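PDB 5DL5: membrane protein from Acinetobacter baumannii AB307-0294, which forms a beta-barrel channel of the OprD porin family in the outer membrane, probably letting small solutes and some antibiotics cross it. Local coordinates for residues G30-R35 / A57-E62; W107-G112 / P144-G149. All blocks are in the same frame, centred on the assembly; numbering follows the deposited sequence.

Interaction 1 of 2, residues G30-R35 / A57-E62; sequences GSILFR and AIVSIE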
ATOM      1  N   GLY A  30      16.863 -10.783  12.034  1.00 47.13           N
ATOM      2  CA  GLY A  30      17.278  -9.472  11.644  1.00 46.41           C
ATOM      3  C   GLY A  30      17.692  -9.510  10.194  1.00 44.60           C
ATOM      4  O   GLY A  30      18.305 -10.462   9.762  1.00 41.56           O
ATOM      5  N   SER A  31      17.334  -8.447   9.470  1.00 42.04           N
ATOM      6  CA  SER A  31      17.692  -8.324   8.066  1.00 44.48           C
ATOM      7  C   SER A  31      17.721  -6.879   7.629  1.00 39.20           C
ATOM      8  O   SER A  31      17.251  -5.955   8.334  1.00 34.23           O
ATOM      9  CB  SER A  31      16.745  -9.129   7.164  1.00 45.42           C
ATOM     10  OG  SER A  31      15.522  -8.426   7.159  1.00 47.63           O
ATOM     11  N   ILE A  32      18.419  -6.679   6.526  1.00 40.03           N
ATOM     12  CA  ILE A  32      18.528  -5.375   5.869  1.00 42.79           C
ATOM     13  C   ILE A  32      18.139  -5.561   4.403  1.00 39.29           C
ATOM     14  O   ILE A  32      18.610  -6.470   3.742  1.00 39.44           O
ATOM     15  CB  ILE A  32      19.968  -4.847   5.875  1.00 43.19           C
ATOM     16  CG1 ILE A  32      20.456  -4.744   7.216  1.00 48.65           C
ATOM     17  CG2 ILE A  32      20.117  -3.425   5.332  1.00 43.91           C
ATOM     18  CD1 ILE A  32      21.870  -4.200   7.277  1.00 57.01           C
ATOM     19  N   LEU A  33      17.386  -4.639   3.887  1.00 38.07           N
ATOM     20  CA  LEU A  33      17.068  -4.646   2.488  1.00 38.22           C
ATOM     21  C   LEU A  33      17.738  -3.451   1.948  1.00 35.54           C
ATOM     22  O   LEU A  33      17.414  -2.332   2.373  1.00 36.06           O
ATOM     23  CB  LEU A  33      15.524  -4.477   2.347  1.00 39.48           C
ATOM     24  CG  LEU A  33      15.080  -4.190   0.888  1.00 43.19           C
ATOM     25  CD1 LEU A  33      15.666  -5.300   0.016  1.00 45.21           C
ATOM     26  CD2 LEU A  33      13.540  -4.146   0.766  1.00 43.16           C
ATOM     27  N   PHE A  34      18.653  -3.640   1.016  1.00 37.70           N
ATOM     28  CA  PHE A  34      19.179  -2.493   0.238  1.00 37.63           C
ATOM     29  C   PHE A  34      18.373  -2.224  -1.020  1.00 37.28           C
ATOM     30  O   PHE A  34      18.240  -3.059  -1.839  1.00 37.36           O
ATOM     31  CB  PHE A  34      20.601  -2.771  -0.133  1.00 41.46           C
ATOM     32  CG  PHE A  34      21.490  -2.935   1.042  1.00 42.44           C
ATOM     33  CD1 PHE A  34      21.998  -1.821   1.656  1.00 41.72           C
ATOM     34  CD2 PHE A  34      21.809  -4.179   1.522  1.00 45.23           C
ATOM     35  CE1 PHE A  34      22.884  -1.923   2.706  1.00 43.58           C
ATOM     36  CE2 PHE A  34      22.736  -4.316   2.570  1.00 48.59           C
ATOM     37  CZ  PHE A  34      23.260  -3.176   3.188  1.00 46.38           C
ATOM     38  N   ARG A  35      17.828  -1.042  -1.163  1.00 34.51           N
ATOM     39  CA  ARG A  35      16.945  -0.795  -2.277  1.00 36.14           C
ATOM     40  C   ARG A  35      17.432   0.402  -3.031  1.00 35.51           C
ATOM     41  O   ARG A  35      17.689   1.472  -2.411  1.00 35.23           O
ATOM     42  CB  ARG A  35      15.547  -0.470  -1.756  1.00 36.50           C
ATOM     43  CG  ARG A  35      14.649   0.033  -2.849  1.00 37.88           C
ATOM     44  CD  ARG A  35      13.240   0.090  -2.309  1.00 41.99           C
ATOM     45  NE  ARG A  35      12.588  -1.180  -2.366  1.00 44.83           N
ATOM     46  CZ  ARG A  35      11.546  -1.500  -1.630  1.00 58.92           C
ATOM     47  NH1 ARG A  35      11.007  -0.597  -0.750  1.00 59.85           N
ATOM     48  NH2 ARG A  35      11.013  -2.731  -1.799  1.00 55.19           N
ATOM     49  N   ALA A  57      18.775   1.794   2.775  1.00 33.35           N
ATOM     50  CA  ALA A  57      19.051   0.560   3.538  1.00 35.01           C
ATOM     51  C   ALA A  57      17.963   0.483   4.609  1.00 34.05           C
ATOM     52  O   ALA A  57      17.854   1.372   5.442  1.00 34.99           O
ATOM     53  CB  ALA A  57      20.425   0.556   4.187  1.00 35.81           C
ATOM     54  N   ILE A  58      17.210  -0.608   4.607  1.00 34.33           N
ATOM     55  CA  ILE A  58      15.998  -0.675   5.465  1.00 33.81           C
ATOM     56  C   ILE A  58      16.255  -1.805   6.427  1.00 35.76           C
ATOM     57  O   ILE A  58      16.479  -2.927   5.998  1.00 34.75           O
ATOM     58  CB  ILE A  58      14.760  -0.982   4.644  1.00 34.98           C
ATOM     59  CG1 ILE A  58      14.556   0.164   3.566  1.00 34.42           C
ATOM     60  CG2 ILE A  58      13.570  -1.171   5.626  1.00 37.97           C
ATOM     61  CD1 ILE A  58      13.890  -0.311   2.294  1.00 36.77           C
ATOM     62  N   VAL A  59      16.247  -1.509   7.718  1.00 34.84           N
ATOM     63  CA  VAL A  59      16.581  -2.492   8.680  1.00 37.62           C
ATOM     64  C   VAL A  59      15.347  -2.999   9.397  1.00 34.75           C
ATOM     65  O   VAL A  59      14.479  -2.172   9.768  1.00 34.90           O
ATOM     66  CB  VAL A  59      17.563  -1.896   9.696  1.00 41.80           C
ATOM     67  CG1 VAL A  59      17.931  -2.952  10.691  1.00 44.81           C
ATOM     68  CG2 VAL A  59      18.835  -1.541   8.966  1.00 45.55           C
ATOM     69  N   SER A  60      15.309  -4.318   9.650  1.00 36.67           N
ATOM     70  CA  SER A  60      14.299  -4.904  10.560  1.00 41.22           C
ATOM     71  C   SER A  60      14.926  -5.885  11.498  1.00 45.68           C
ATOM     72  O   SER A  60      15.610  -6.827  11.013  1.00 45.52           O
ATOM     73  CB  SER A  60      13.129  -5.625   9.837  1.00 46.44           C
ATOM     74  OG  SER A  60      12.275  -6.174  10.889  1.00 47.76           O
ATOM     75  N   ILE A  61      14.791  -5.632  12.830  1.00 41.45           N
ATOM     76  CA  ILE A  61      15.385  -6.507  13.899  1.00 44.51           C
ATOM     77  C   ILE A  61      14.254  -6.798  14.878  1.00 44.14           C
ATOM     78  O   ILE A  61      13.444  -5.860  15.224  1.00 41.80           O
ATOM     79  CB  ILE A  61      16.583  -5.871  14.586  1.00 47.41           C
ATOM     80  CG1 ILE A  61      17.720  -5.741  13.604  1.00 49.14           C
ATOM     81  CG2 ILE A  61      17.189  -6.751  15.727  1.00 49.74           C
ATOM     82  CD1 ILE A  61      18.807  -4.880  14.197  1.00 48.97           C
ATOM     83  N   GLU A  62      14.094  -8.102  15.162  1.00 43.33           N
ATOM     84  CA  GLU A  62      13.037  -8.601  16.060  1.00 43.49           C
ATOM     85  C   GLU A  62      13.774  -9.581  16.965  1.00 43.34           C
ATOM     86  O   GLU A  62      14.285 -10.569  16.450  1.00 43.11           O
ATOM     87  CB  GLU A  62      11.954  -9.328  15.277  1.00 44.95           C
ATOM     88  CG  GLU A  62      10.990  -8.380  14.472  1.00 45.69           C
ATOM     89  CD  GLU A  62      10.262  -7.396  15.421  1.00 49.18           C
ATOM     90  OE1 GLU A  62      10.033  -7.624  16.655  1.00 51.94           O
ATOM     91  OE2 GLU A  62       9.944  -6.293  14.960  1.00 48.48           O
TER
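Strands 29-43 and 50-62 form a hairpin in the barrel wall, and here their short segments run antiparallel at 164°. Two hydrogen-bonded pairs tie them together. At the first, S31 N gives its hydrogen to S60 O at 2.8 Å, nearly along the carbonyl axis, and S60 N answers to S31 O at 2.9 Å. At the second, L33 N reaches I58 O at 2.9 Å in the carbonyl plane, while I58 N meets L33 O at 2.8 Å from 28° above the L33 carbonyl plane.

I58 is the side chain to follow. Its CB sits 3.7 Å from L33 O. CG2, anti to the backbone N, is the branch on the P144 side. CG1, anti to the carbonyl carbon (chi1 -60°), stays over the same oxygen, and CD1 runs out alongside L33, meeting its CD2 at 4.1 Å and coming close to R35 NH1. L33 CD2 in turn rests over one face of the R35 guanidinium, toward its rim, and R35 NE forms a salt bridge with D424.

On the opposite face I32 CG1 lies 4.0 Å from V59 CG2, again side by side. F34 CE1 comes within 3.8 Å of A57 CB, and I32 CG2 sits over one face of the F34 ring.

The chemistry thus divides by face: I32, F34, A57, V59 and I61 make an apolar surface that a bound detergent touches at A57, as suits a lipid-facing wall. The other face is mixed: S31, S60 and R35 bring polar groups, L33 and I58 an apolar patch against chain folded inside the barrel.

Interaction 2 of 2, residues W107-G112 / P144-G149; sequences WARGGG and PEYFTG. With C8E ((hydroxyethyloxy)tri(ethyloxy)octane), chain C.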
ATOM      1  N   TRP A 107      18.866  11.015   4.605  1.00 34.29           N
ATOM      2  CA  TRP A 107      17.956  11.031   5.697  1.00 37.65           C
ATOM      3  C   TRP A 107      17.880   9.660   6.354  1.00 35.47           C
ATOM      4  O   TRP A 107      18.155   8.621   5.764  1.00 37.41           O
ATOM      5  CB  TRP A 107      16.497  11.406   5.204  1.00 38.35           C
ATOM      6  CG  TRP A 107      15.909  10.551   4.064  1.00 35.77           C
ATOM      7  CD1 TRP A 107      14.932   9.620   4.164  1.00 36.32           C
ATOM      8  CD2 TRP A 107      16.287  10.574   2.635  1.00 37.52           C
ATOM      9  NE1 TRP A 107      14.665   9.027   2.887  1.00 36.90           N
ATOM     10  CE2 TRP A 107      15.510   9.607   1.962  1.00 38.54           C
ATOM     11  CE3 TRP A 107      17.172  11.341   1.888  1.00 38.86           C
ATOM     12  CZ2 TRP A 107      15.629   9.397   0.580  1.00 37.62           C
ATOM     13  CZ3 TRP A 107      17.291  11.125   0.544  1.00 39.17           C
ATOM     14  CH2 TRP A 107      16.520  10.177  -0.100  1.00 37.61           C
ATOM     15  N   ALA A 108      17.340   9.698   7.545  1.00 35.99           N
ATOM     16  CA  ALA A 108      17.227   8.576   8.425  1.00 37.83           C
ATOM     17  C   ALA A 108      15.904   8.670   9.195  1.00 37.14           C
ATOM     18  O   ALA A 108      15.482   9.769   9.622  1.00 34.63           O
ATOM     19  CB  ALA A 108      18.430   8.531   9.385  1.00 39.89           C
ATOM     20  N   ARG A 109      15.297   7.508   9.393  1.00 36.57           N
ATOM     21  CA  ARG A 109      13.966   7.391  10.004  1.00 36.71           C
ATOM     22  C   ARG A 109      13.864   6.034  10.742  1.00 38.56           C
ATOM     23  O   ARG A 109      14.573   5.105  10.409  1.00 38.70           O
ATOM     24  CB  ARG A 109      12.861   7.441   8.985  1.00 36.63           C
ATOM     25  CG  ARG A 109      12.833   8.609   7.993  1.00 36.95           C
ATOM     26  CD  ARG A 109      12.117   8.282   6.723  1.00 35.16           C
ATOM     27  NE  ARG A 109      10.710   7.933   6.818  1.00 34.88           N
ATOM     28  CZ  ARG A 109      10.225   6.716   6.786  1.00 33.39           C
ATOM     29  NH1 ARG A 109      11.002   5.664   6.613  1.00 31.90           N
ATOM     30  NH2 ARG A 109       8.903   6.546   6.920  1.00 34.47           N
ATOM     31  N   GLY A 110      13.037   5.967  11.804  1.00 39.43           N
ATOM     32  CA  GLY A 110      12.488   4.719  12.352  1.00 40.69           C
ATOM     33  C   GLY A 110      12.418   4.821  13.891  1.00 41.49           C
ATOM     34  O   GLY A 110      12.357   5.904  14.405  1.00 40.34           O
ATOM     35  N   GLY A 111      12.503   3.710  14.595  1.00 36.04           N
ATOM     36  CA  GLY A 111      12.323   3.675  16.019  1.00 36.68           C
ATOM     37  C   GLY A 111      12.210   2.244  16.464  1.00 35.61           C
ATOM     38  O   GLY A 111      12.536   1.302  15.738  1.00 35.90           O
ATOM     39  N   GLY A 112      11.780   2.062  17.656  1.00 38.62           N
ATOM     40  CA  GLY A 112      11.762   0.736  18.342  1.00 38.23           C
ATOM     41  C   GLY A 112      10.368   0.473  18.859  1.00 37.93           C
ATOM     42  O   GLY A 112       9.407   1.368  18.839  1.00 34.17           O
ATOM     43  N   PRO A 144       9.733   2.260   4.091  1.00 35.51           N
ATOM     44  CA  PRO A 144       8.348   2.034   4.601  1.00 32.99           C
ATOM     45  C   PRO A 144       7.834   3.148   5.403  1.00 29.68           C
ATOM     46  O   PRO A 144       8.546   3.924   6.036  1.00 29.38           O
ATOM     47  CB  PRO A 144       8.431   0.695   5.364  1.00 33.85           C
ATOM     48  CG  PRO A 144       9.931   0.402   5.527  1.00 38.44           C
ATOM     49  CD  PRO A 144      10.731   1.347   4.681  1.00 32.56           C
ATOM     50  N   GLU A 145       6.551   3.296   5.311  1.00 28.47           N
ATOM     51  CA  GLU A 145       5.808   4.165   6.178  1.00 28.52           C
ATOM     52  C   GLU A 145       5.689   3.547   7.578  1.00 28.87           C
ATOM     53  O   GLU A 145       5.512   2.317   7.684  1.00 29.50           O
ATOM     54  CB  GLU A 145       4.417   4.401   5.539  1.00 27.35           C
ATOM     55  CG  GLU A 145       3.438   5.214   6.387  1.00 28.09           C
ATOM     56  CD  GLU A 145       2.081   5.381   5.726  1.00 30.74           C
ATOM     57  OE1 GLU A 145       1.841   4.711   4.679  1.00 28.58           O
ATOM     58  OE2 GLU A 145       1.371   6.325   6.191  1.00 35.82           O
ATOM     59  N   TYR A 146       5.890   4.370   8.623  1.00 27.07           N
ATOM     60  CA  TYR A 146       5.850   3.886  10.013  1.00 27.83           C
ATOM     61  C   TYR A 146       4.722   4.417  10.776  1.00 28.83           C
ATOM     62  O   TYR A 146       4.431   5.607  10.739  1.00 32.32           O
ATOM     63  CB  TYR A 146       7.172   4.192  10.844  1.00 29.21           C
ATOM     64  CG  TYR A 146       8.444   3.565  10.225  1.00 30.65           C
ATOM     65  CD1 TYR A 146       8.533   2.227  10.034  1.00 31.32           C
ATOM     66  CD2 TYR A 146       9.527   4.333   9.778  1.00 31.60           C
ATOM     67  CE1 TYR A 146       9.632   1.630   9.481  1.00 31.93           C
ATOM     68  CE2 TYR A 146      10.695   3.741   9.235  1.00 31.24           C
ATOM     69  CZ  TYR A 146      10.710   2.388   9.054  1.00 31.90           C
ATOM     70  OH  TYR A 146      11.771   1.648   8.545  1.00 34.10           O
ATOM     71  N   PHE A 147       4.106   3.561  11.574  1.00 28.57           N
ATOM     72  CA  PHE A 147       3.090   4.038  12.539  1.00 31.15           C
ATOM     73  C   PHE A 147       3.585   3.830  13.989  1.00 28.24           C
ATOM     74  O   PHE A 147       4.299   2.914  14.208  1.00 31.70           O
ATOM     75  CB  PHE A 147       1.807   3.290  12.288  1.00 30.26           C
ATOM     76  CG  PHE A 147       1.048   3.766  11.064  1.00 30.39           C
ATOM     77  CD1 PHE A 147       0.144   4.863  11.144  1.00 29.76           C
ATOM     78  CD2 PHE A 147       1.227   3.135   9.867  1.00 30.03           C
ATOM     79  CE1 PHE A 147      -0.620   5.219  10.051  1.00 31.02           C
ATOM     80  CE2 PHE A 147       0.498   3.540   8.755  1.00 30.55           C
ATOM     81  CZ  PHE A 147      -0.393   4.589   8.836  1.00 31.68           C
ATOM     82  N   THR A 148       3.206   4.700  14.913  1.00 30.26           N
ATOM     83  CA  THR A 148       3.519   4.546  16.295  1.00 29.94           C
ATOM     84  C   THR A 148       2.250   4.379  17.106  1.00 28.30           C
ATOM     85  O   THR A 148       1.373   5.185  17.054  1.00 26.70           O
ATOM     86  CB  THR A 148       4.327   5.736  16.828  1.00 31.53           C
ATOM     87  OG1 THR A 148       5.437   5.973  15.963  1.00 36.24           O
ATOM     88  CG2 THR A 148       4.875   5.535  18.332  1.00 34.52           C
ATOM     89  N   GLY A 149       2.231   3.315  17.903  1.00 29.86           N
ATOM     90  CA  GLY A 149       1.110   3.047  18.816  1.00 32.41           C
ATOM     91  C   GLY A 149       1.162   1.618  19.218  1.00 32.71           C
ATOM     92  O   GLY A 149       2.270   1.089  19.289  1.00 32.76           O
TER
HETATM   93  C8  C8E C 502      20.535  10.781   8.328  1.00 59.05           C
HETATM   94  O9  C8E C 502      21.593  10.276   7.519  1.00 58.68           O
HETATM   95  C10 C8E C 502      21.316   9.100   6.724  1.00 64.96           C
HETATM   96  C11 C8E C 502      22.597   8.469   6.192  1.00 62.78           C
HETATM   97  O12 C8E C 502      22.353   7.185   5.596  1.00 66.70           O
HETATM   98  C13 C8E C 502      23.179   6.118   6.099  1.00 69.68           C
HETATM   99  C14 C8E C 502      23.034   4.810   5.311  1.00 67.30           C
HETATM  100  O15 C8E C 502      23.071   5.121   3.932  1.00 65.87           O
HETATM  101  C16 C8E C 502      22.395   4.225   3.038  1.00 57.48           C
HETATM  102  C17 C8E C 502      23.113   2.907   2.998  1.00 59.41           C
HETATM  103  O18 C8E C 502      22.842   2.287   1.732  1.00 56.86           O
HETATM  104  C19 C8E C 502      23.959   2.440   0.845  1.00 54.16           C
HETATM  105  C20 C8E C 502      24.646   1.154   0.582  1.00 53.72           C
HETATM  106  O21 C8E C 502      25.454   1.433  -0.557  1.00 70.55           O
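Between strands 121-125 and 150-157 the chain folds in against the inner side of the barrel, and this contact joins that inward excursion, at P144 and Y146, to the wall strand 106-118. R109 makes the reach. Its chain leaves with CG anti to the carbonyl carbon and bends at chi3 (62°), which brings the guanidinium up to P144 O. NH2 donates to that oxygen at 2.8 Å, in the carbonyl plane and near the guanidinium plane; NH1 adds a weak, more bent bond at 3.1 Å.

The Y146 ring crosses obliquely, its plane only 18° from that of the guanidinium, with CE2 lying 3.3 Å from R109 NH1. P144 O stands 3.8 Å above the centre of the same ring. The same CE2 also touches G110 CA at 3.7 Å; G110 has a phi of 143°, which suits glycine, and it meets the ring with its bare CA.

On the outer side, A108 CB packs against C8 of the detergent C8E at 3.3 Å. Inside, D79 OD2 forms a salt bridge with R109 NH1 and a hydrogen bond with Y146 OH, while Q175 O takes R109 NE. A buried arginine is thus held by one carboxylate and the carbonyls of P144 and Q175, with weaker help from Q171 and M172, which should keep it charged and fix its rotation, pinning the inward chain to the wall.

Interaction 1 belongs to the hairpin wall and interaction 2 to the fold of chain inside it; their centres lie 13 Å apart, on one side of the barrel, with strand 70-83 between strands 50-62 and 106-118. They meet directly where I58 CG2 packs on P144 CD at 3.9 Å, so the inner face of the hairpin backs the proline whose carbonyl holds R109. Outside, one C8E molecule spans both: beyond its contact with A108 it runs on until its C17 lies 3.8 Å from A57 CB. Detergent thus lies along the outside of both contacts, while within, the apolar touch of I58 and the polar grip on R109 together join the inward chain to the wall.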